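Local coordinates for halohydrin dehalogenase (Rhizobium radiobacter, PDB 4IY1), which probably catalyses the cofactor-independent closure of vicinal halohydrins to epoxides with release of halide, and the reverse opening of epoxides by nucleophiles such as cyanide, at residues Gly13-Gly16 against Ser17-Leu21; Ala65-Ala69 against Leu70-Asp74; Ala93-Asp96 against Tyr97-Val101. The protein carries 37 engineered substitutions. All coordinates share one frame; numbering follows the deposited sequence.

Contact 1: residues Gly13-Gly16 against Ser17-Leu21; sequences GGMG and SALRL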
loop_
_atom_site.group_PDB
_atom_site.type_symbol
_atom_site.label_atom_id
_atom_site.label_comp_id
_atom_site.label_asym_id
_atom_site.label_seq_id
_atom_site.Cartn_x
_atom_site.Cartn_y
_atom_site.Cartn_z
ATOM N N GLY B 13 9.963 15.892 15.361
ATOM C CA GLY B 13 9.144 16.890 14.672
ATOM C C GLY B 13 8.752 18.053 15.554
ATOM O O GLY B 13 7.956 18.914 15.155
ATOM N N GLY B 14 9.212 18.012 16.805
ATOM C CA GLY B 14 8.718 18.921 17.834
ATOM C C GLY B 14 8.771 20.414 17.509
ATOM O O GLY B 14 7.738 21.091 17.540
ATOM N N MET B 15 9.968 20.946 17.243
ATOM C CA MET B 15 10.135 22.424 17.111
ATOM C C MET B 15 9.530 22.950 15.818
ATOM O O MET B 15 8.788 23.940 15.809
ATOM C CB MET B 15 11.611 22.836 17.212
ATOM C CG MET B 15 12.238 22.499 18.549
ATOM S SD MET B 15 11.399 23.317 19.913
ATOM C CE MET B 15 11.684 25.036 19.477
ATOM N N GLY B 16 9.754 22.237 14.729
ATOM C CA GLY B 16 9.117 22.614 13.460
ATOM C C GLY B 16 7.627 22.752 13.613
ATOM O O GLY B 16 7.023 23.702 13.108
ATOM N N SER B 17 7.021 21.825 14.348
ATOM C CA SER B 17 5.579 21.841 14.540
ATOM C C SER B 17 5.160 23.013 15.396
ATOM O O SER B 17 4.244 23.737 15.045
ATOM C CB SER B 17 5.100 20.540 15.188
ATOM O OG SER B 17 5.314 19.458 14.310
ATOM N N ALA B 18 5.746 23.129 16.579
ATOM C CA ALA B 18 5.272 24.141 17.540
ATOM C C ALA B 18 5.507 25.546 16.986
ATOM O O ALA B 18 4.593 26.375 16.976
ATOM C CB ALA B 18 5.959 23.979 18.905
ATOM N N LEU B 19 6.714 25.795 16.474
ATOM C CA LEU B 19 7.047 27.118 15.924
ATOM C C LEU B 19 6.134 27.494 14.769
ATOM O O LEU B 19 5.525 28.563 14.783
ATOM C CB LEU B 19 8.506 27.180 15.470
ATOM C CG LEU B 19 9.552 27.044 16.572
ATOM C CD1 LEU B 19 10.967 26.979 16.005
ATOM C CD2 LEU B 19 9.416 28.176 17.563
ATOM N N ARG B 20 5.995 26.604 13.780
ATOM C CA ARG B 20 5.102 26.881 12.654
ATOM C C ARG B 20 3.622 27.009 13.072
ATOM O O ARG B 20 2.887 27.866 12.572
ATOM C CB ARG B 20 5.284 25.846 11.537
ATOM C CG ARG B 20 4.649 26.233 10.226
ATOM C CD ARG B 20 5.080 27.636 9.799
ATOM N NE ARG B 20 4.363 28.141 8.620
ATOM C CZ ARG B 20 3.237 28.860 8.669
ATOM N NH1 ARG B 20 2.626 29.089 9.832
ATOM N NH2 ARG B 20 2.712 29.339 7.549
ATOM N N LEU B 21 3.228 26.283 14.106
ATOM C CA LEU B 21 1.842 26.389 14.585
ATOM C C LEU B 21 1.633 27.718 15.313
ATOM O O LEU B 21 0.601 28.380 15.175
ATOM C CB LEU B 21 1.523 25.214 15.517
ATOM C CG LEU B 21 1.326 23.837 14.839
ATOM C CD1 LEU B 21 1.206 22.740 15.885
ATOM C CD2 LEU B 21 0.052 23.875 14.019
#
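The flat carbonyl group of Gly13 is gripped by Ser17 from both of its faces. Ser17 N comes to Gly13 O at 3.2 Å from one side of the carbonyl plane, and Ser17 OG donates to the same Gly13 O from the other side at 2.8 Å, so two bonds from a single residue hold this buried oxygen. The hydroxyl gets there because OG sits anti to the carbonyl carbon, beside the backbone N (chi1 -66°). Further along, Ala18 N bonds to Gly14 O at 3.0 Å and Leu19 N to Met15 O at 2.9 Å, the latter nearly in line with the C=O bond. Arg20 N, in contrast, stands 39° out of the carbonyl plane of Gly16 when it bonds to Gly16 O. On the outer side of this turn the chain of Met15 bends at chi2 and chi3, which curls its methyl back along the helix to meet Leu19: Met15 CE lies 4.0 Å from Leu19 CD1, the two side chains crossing obliquely. The base of Arg20 rests against its own helix, Arg20 CB being 3.2 Å from Gly16 O, while NE forms a salt bridge with Glu219 on helix 214-225. Ala18 packs on strand 27-30, and Ser17 on both strand 3-6 and helix 214-225. A glycine-rich turn running straight into the first helix of a beta-alpha-beta unit is the Rossmann-fold arrangement; in the related short-chain dehydrogenases the corresponding turn holds the dinucleotide.

Contact 2: residues Ala65-Ala69 against Leu70-Asp74; sequences AVTSA and LGHVD. Engineered in segment 70-74: Leu70 (natural residue Tyr), His72 (natural residue Gln).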
loop_
_atom_site.group_PDB
_atom_site.type_symbol
_atom_site.label_atom_id
_atom_site.label_comp_id
_atom_site.label_asym_id
_atom_site.label_seq_id
_atom_site.Cartn_x
_atom_site.Cartn_y
_atom_site.Cartn_z
ATOM N N ALA B 65 -4.381 19.736 32.162
ATOM C CA ALA B 65 -3.619 20.921 32.519
ATOM C C ALA B 65 -3.694 21.991 31.412
ATOM O O ALA B 65 -3.863 23.178 31.694
ATOM C CB ALA B 65 -2.177 20.552 32.840
ATOM N N VAL B 66 -3.622 21.560 30.155
ATOM C CA VAL B 66 -3.760 22.473 29.017
ATOM C C VAL B 66 -5.187 22.966 28.939
ATOM O O VAL B 66 -5.435 24.137 28.633
ATOM C CB VAL B 66 -3.416 21.784 27.668
ATOM C CG1 VAL B 66 -3.725 22.714 26.506
ATOM C CG2 VAL B 66 -1.948 21.319 27.630
ATOM N N THR B 67 -6.131 22.050 29.096
ATOM C CA THR B 67 -7.544 22.409 29.045
ATOM C C THR B 67 -7.913 23.423 30.139
ATOM O O THR B 67 -8.666 24.374 29.884
ATOM C CB THR B 67 -8.455 21.166 29.142
ATOM O OG1 THR B 67 -8.196 20.297 28.031
ATOM C CG2 THR B 67 -9.937 21.570 29.110
ATOM N N SER B 68 -7.343 23.256 31.335
ATOM C CA SER B 68 -7.562 24.217 32.428
ATOM C C SER B 68 -7.059 25.583 32.030
ATOM O O SER B 68 -7.808 26.537 32.004
ATOM C CB SER B 68 -6.840 23.786 33.710
ATOM O OG SER B 68 -7.453 22.654 34.283
ATOM N N ALA B 69 -5.775 25.657 31.706
ATOM C CA ALA B 69 -5.104 26.922 31.431
ATOM C C ALA B 69 -5.549 27.599 30.129
ATOM O O ALA B 69 -5.904 28.774 30.136
ATOM C CB ALA B 69 -3.598 26.729 31.448
ATOM N N LEU B 70 -5.528 26.865 29.017
ATOM C CA LEU B 70 -5.566 27.485 27.684
ATOM C C LEU B 70 -6.882 27.357 26.963
ATOM O O LEU B 70 -7.016 27.863 25.863
ATOM C CB LEU B 70 -4.438 26.963 26.780
ATOM C CG LEU B 70 -3.009 27.225 27.275
ATOM C CD1 LEU B 70 -1.940 26.637 26.350
ATOM C CD2 LEU B 70 -2.784 28.713 27.476
ATOM N N GLY B 71 -7.845 26.659 27.548
ATOM C CA GLY B 71 -9.172 26.576 26.946
ATOM C C GLY B 71 -9.715 25.181 26.663
ATOM O O GLY B 71 -10.715 24.769 27.256
ATOM N N HIS B 72 -9.090 24.472 25.728
ATOM C CA HIS B 72 -9.709 23.327 25.052
ATOM C C HIS B 72 -8.849 23.002 23.900
ATOM O O HIS B 72 -8.545 23.879 23.091
ATOM C CB HIS B 72 -11.097 23.677 24.510
ATOM C CG HIS B 72 -12.236 23.074 25.305
ATOM N ND1 HIS B 72 -13.471 23.629 25.344
ATOM C CD2 HIS B 72 -12.279 21.959 26.154
ATOM C CE1 HIS B 72 -14.268 22.890 26.143
ATOM N NE2 HIS B 72 -13.535 21.868 26.637
ATOM N N VAL B 73 -8.522 21.728 23.744
ATOM C CA VAL B 73 -7.505 21.333 22.779
ATOM C C VAL B 73 -8.117 21.176 21.383
ATOM O O VAL B 73 -9.087 20.446 21.192
ATOM C CB VAL B 73 -6.794 20.039 23.221
ATOM C CG1 VAL B 73 -5.768 19.604 22.194
ATOM C CG2 VAL B 73 -6.160 20.224 24.589
ATOM N N ASP B 74 -7.635 21.968 20.438
ATOM C CA ASP B 74 -8.130 21.877 19.071
ATOM C C ASP B 74 -7.203 20.983 18.271
ATOM O O ASP B 74 -7.619 20.351 17.310
ATOM C CB ASP B 74 -8.214 23.263 18.433
ATOM C CG ASP B 74 -9.234 24.166 19.126
ATOM O OD1 ASP B 74 -8.818 25.057 19.889
ATOM O OD2 ASP B 74 -10.443 24.030 18.859
#
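Leu70, an engineered residue where the natural enzyme has tyrosine, leaves the end of helix 59-70 with its base on the backbone of Val66 and Ala69 and its tip leading outward toward strand 27-30. Its CB starts against the backbone, with Leu70 CB 3.5 Å from Val66 O. With chi1 at -61°, CG swings to the side of its own N, opposite C, and this places Leu70 CG 4.2 Å from Ala69 CB. At the tip the two methyls part: CD2 lies by the carbonyl group of Ala69, while Leu70 CD1 comes within 4.3 Å of Val66 CG1, a loose apolar touch. Beyond the helix the same side chain packs on Thr27 and Ala29 of strand 27-30. Beneath it the backbone is fixed by a bond from Leu70 N to Val66 O of 2.8 Å, followed by a weak one from Gly71 N to Thr67 O. Here the helix stops: Gly71 leaves helical angles with a positive phi of 124°, where a CB would collide with the carbonyl oxygen of Leu70. This glycine-terminated end delivers the chain to strand 75-79, which in this Rossmann fold lies next to strand 3-6. Past the turn, Val73 doubles back onto the helix, its CG2 touching two side chains there: Val66 CG1 is 4.0 Å from Val73 CG2, and Thr67 OG1 lies equally near that methyl. The valine stands roughly perpendicular to both side chains. The hydroxyl of Thr67 has its main bond within the helix, to Ile63 O. Its methyl branch turns to the loop instead, Thr67 CG2 meeting CD2 of the engineered His72 obliquely at 3.8 Å. Val73 N is bonded to Gln118 of helix 94-122, and the His72 side chain packs on the same helix.

Contact 3: residues Ala93-Asp96 against Tyr97-Val101; sequences AVED and YRDMV. Engineered in segment 97-101: Asp99 (natural residue Gly), Met100 (natural residue Ala).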
loop_
_atom_site.group_PDB
_atom_site.type_symbol
_atom_site.label_atom_id
_atom_site.label_comp_id
_atom_site.label_asym_id
_atom_site.label_seq_id
_atom_site.Cartn_x
_atom_site.Cartn_y
_atom_site.Cartn_z
ATOM N N ALA B 93 15.380 -8.617 24.191
ATOM C CA ALA B 93 14.458 -9.188 25.145
ATOM C C ALA B 93 13.026 -8.729 24.822
ATOM O O ALA B 93 12.810 -7.601 24.358
ATOM C CB ALA B 93 14.856 -8.790 26.564
ATOM N N VAL B 94 12.046 -9.589 25.099
ATOM C CA VAL B 94 10.640 -9.250 24.827
ATOM C C VAL B 94 10.232 -7.949 25.515
ATOM O O VAL B 94 9.457 -7.125 24.979
ATOM C CB VAL B 94 9.731 -10.400 25.261
ATOM C CG1 VAL B 94 8.276 -10.007 25.160
ATOM C CG2 VAL B 94 10.010 -11.628 24.405
ATOM N N GLU B 95 10.754 -7.757 26.714
ATOM C CA GLU B 95 10.484 -6.543 27.448
ATOM C C GLU B 95 10.960 -5.282 26.714
ATOM O O GLU B 95 10.422 -4.197 26.921
ATOM C CB GLU B 95 11.096 -6.639 28.860
ATOM C CG GLU B 95 10.593 -5.567 29.808
ATOM C CD GLU B 95 9.094 -5.651 30.063
ATOM O OE1 GLU B 95 8.536 -6.766 30.055
ATOM O OE2 GLU B 95 8.476 -4.596 30.322
ATOM N N ASP B 96 11.997 -5.407 25.886
ATOM C CA ASP B 96 12.396 -4.311 24.967
ATOM C C ASP B 96 11.272 -3.956 23.958
ATOM O O ASP B 96 11.057 -2.785 23.625
ATOM C CB ASP B 96 13.661 -4.692 24.164
ATOM C CG ASP B 96 14.842 -5.056 25.050
ATOM O OD1 ASP B 96 15.299 -4.189 25.825
ATOM O OD2 ASP B 96 15.335 -6.205 24.946
ATOM N N TYR B 97 10.676 -4.969 23.349
ATOM C CA TYR B 97 9.587 -4.702 22.410
ATOM C C TYR B 97 8.412 -4.034 23.134
ATOM O O TYR B 97 7.897 -3.029 22.656
ATOM C CB TYR B 97 9.158 -5.974 21.679
ATOM C CG TYR B 97 8.146 -5.767 20.543
ATOM C CD1 TYR B 97 8.242 -4.678 19.664
ATOM C CD2 TYR B 97 7.156 -6.708 20.310
ATOM C CE1 TYR B 97 7.367 -4.539 18.576
ATOM C CE2 TYR B 97 6.294 -6.598 19.222
ATOM C CZ TYR B 97 6.397 -5.512 18.367
ATOM O OH TYR B 97 5.486 -5.412 17.323
ATOM N N ARG B 98 8.136 -4.464 24.371
ATOM C CA ARG B 98 7.071 -3.831 25.180
ATOM C C ARG B 98 7.338 -2.350 25.402
ATOM O O ARG B 98 6.465 -1.522 25.149
ATOM C CB ARG B 98 6.872 -4.528 26.545
ATOM C CG ARG B 98 6.128 -5.852 26.484
ATOM C CD ARG B 98 5.679 -6.364 27.874
ATOM N NE ARG B 98 5.151 -7.731 27.788
ATOM C CZ ARG B 98 5.877 -8.831 27.968
ATOM N NH1 ARG B 98 7.139 -8.746 28.359
ATOM N NH2 ARG B 98 5.367 -10.020 27.680
ATOM N N ASP B 99 8.578 -2.001 25.744
ATOM C CA ASP B 99 8.948 -0.593 25.915
ATOM C C ASP B 99 8.854 0.200 24.601
ATOM O O ASP B 99 8.480 1.371 24.607
ATOM C CB ASP B 99 10.368 -0.449 26.492
ATOM C CG ASP B 99 10.504 -1.016 27.901
ATOM O OD1 ASP B 99 9.483 -1.194 28.604
ATOM O OD2 ASP B 99 11.651 -1.336 28.286
ATOM N N MET B 100 9.323 -0.391 23.509
ATOM C CA MET B 100 9.163 0.205 22.169
ATOM C C MET B 100 7.675 0.495 21.879
ATOM O O MET B 100 7.283 1.634 21.625
ATOM C CB MET B 100 9.770 -0.732 21.108
ATOM C CG MET B 100 9.959 -0.145 19.703
ATOM S SD MET B 100 11.142 1.200 19.647
ATOM C CE MET B 100 12.651 0.239 19.450
ATOM N N VAL B 101 6.830 -0.515 22.022
ATOM C CA VAL B 101 5.399 -0.330 21.756
ATOM C C VAL B 101 4.807 0.709 22.748
ATOM O O VAL B 101 4.073 1.629 22.366
ATOM C CB VAL B 101 4.672 -1.688 21.813
ATOM C CG1 VAL B 101 3.168 -1.495 21.741
ATOM C CG2 VAL B 101 5.146 -2.584 20.661
#
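Arg98 is held by Glu95 at the edge of its guanidinium and by Val94 over one face. Arg98 NH1 makes a salt bridge with Glu95 OE1 at 3.0 Å, reaching the oxygen from above the carboxylate plane; the two flat groups are turned 29° apart. Val94 CG1 lies 3.6 Å from Arg98 NH1. The arginine chain is extended from CG to NE, while Glu95 bends at chi2 (62°) to bring its carboxylate back toward it. NH2 forms a second salt bridge, to Glu102 of a neighbouring subunit. A leucine in place of Arg98 would probably leave Glu95 and that neighbouring Glu102 without their positive mate. The other carboxylate oxygen, Glu95 OE2, stands 3.9 Å from OD1 of engineered Asp99, a like-charge approach that may be eased by the arginine.

These residues occupy the first turns of helix 94-122, which packs against its counterpart across the subunit interface, as in short-chain dehydrogenase tetramers. Behind them, backbone bonds set the spacing: Arg98 N to Val94 O, in the carbonyl plane at 3.0 Å, then Asp99 N to Glu95 O and Met100 N to Asp96 O. At the helix start Asp96 OD2 turns back to N of the N-cap residue Ala93, at a doubtfully short distance. Inward, Val101 CG2 lies over one face of the Tyr97 ring, toward its rim; the ring's hydroxyl bonds to Ser147 and to Gln105 of the neighbouring subunit.

In the fold
From the N terminus, strand 3-6 leads to contact 1, at the start of helix 14-23 and in the buried part of the fold. After strands 27-30 and 52-53 the chain reaches contact 2, where helix 59-70 ends and turns toward strand 75-79. Contact 3 follows that strand, at the beginning of helix 94-122. Each contact is local, within a helix or between helix end and next loop, closing no long loop; in series, none nests or crosses. Contacts 1 and 2 have centres about 18 Å apart and both pack on strands 3-6 and 27-30. Contact 3, about 29 Å from contact 1 between centres, faces a neighbouring subunit; the far end of its helix packs on contact 2.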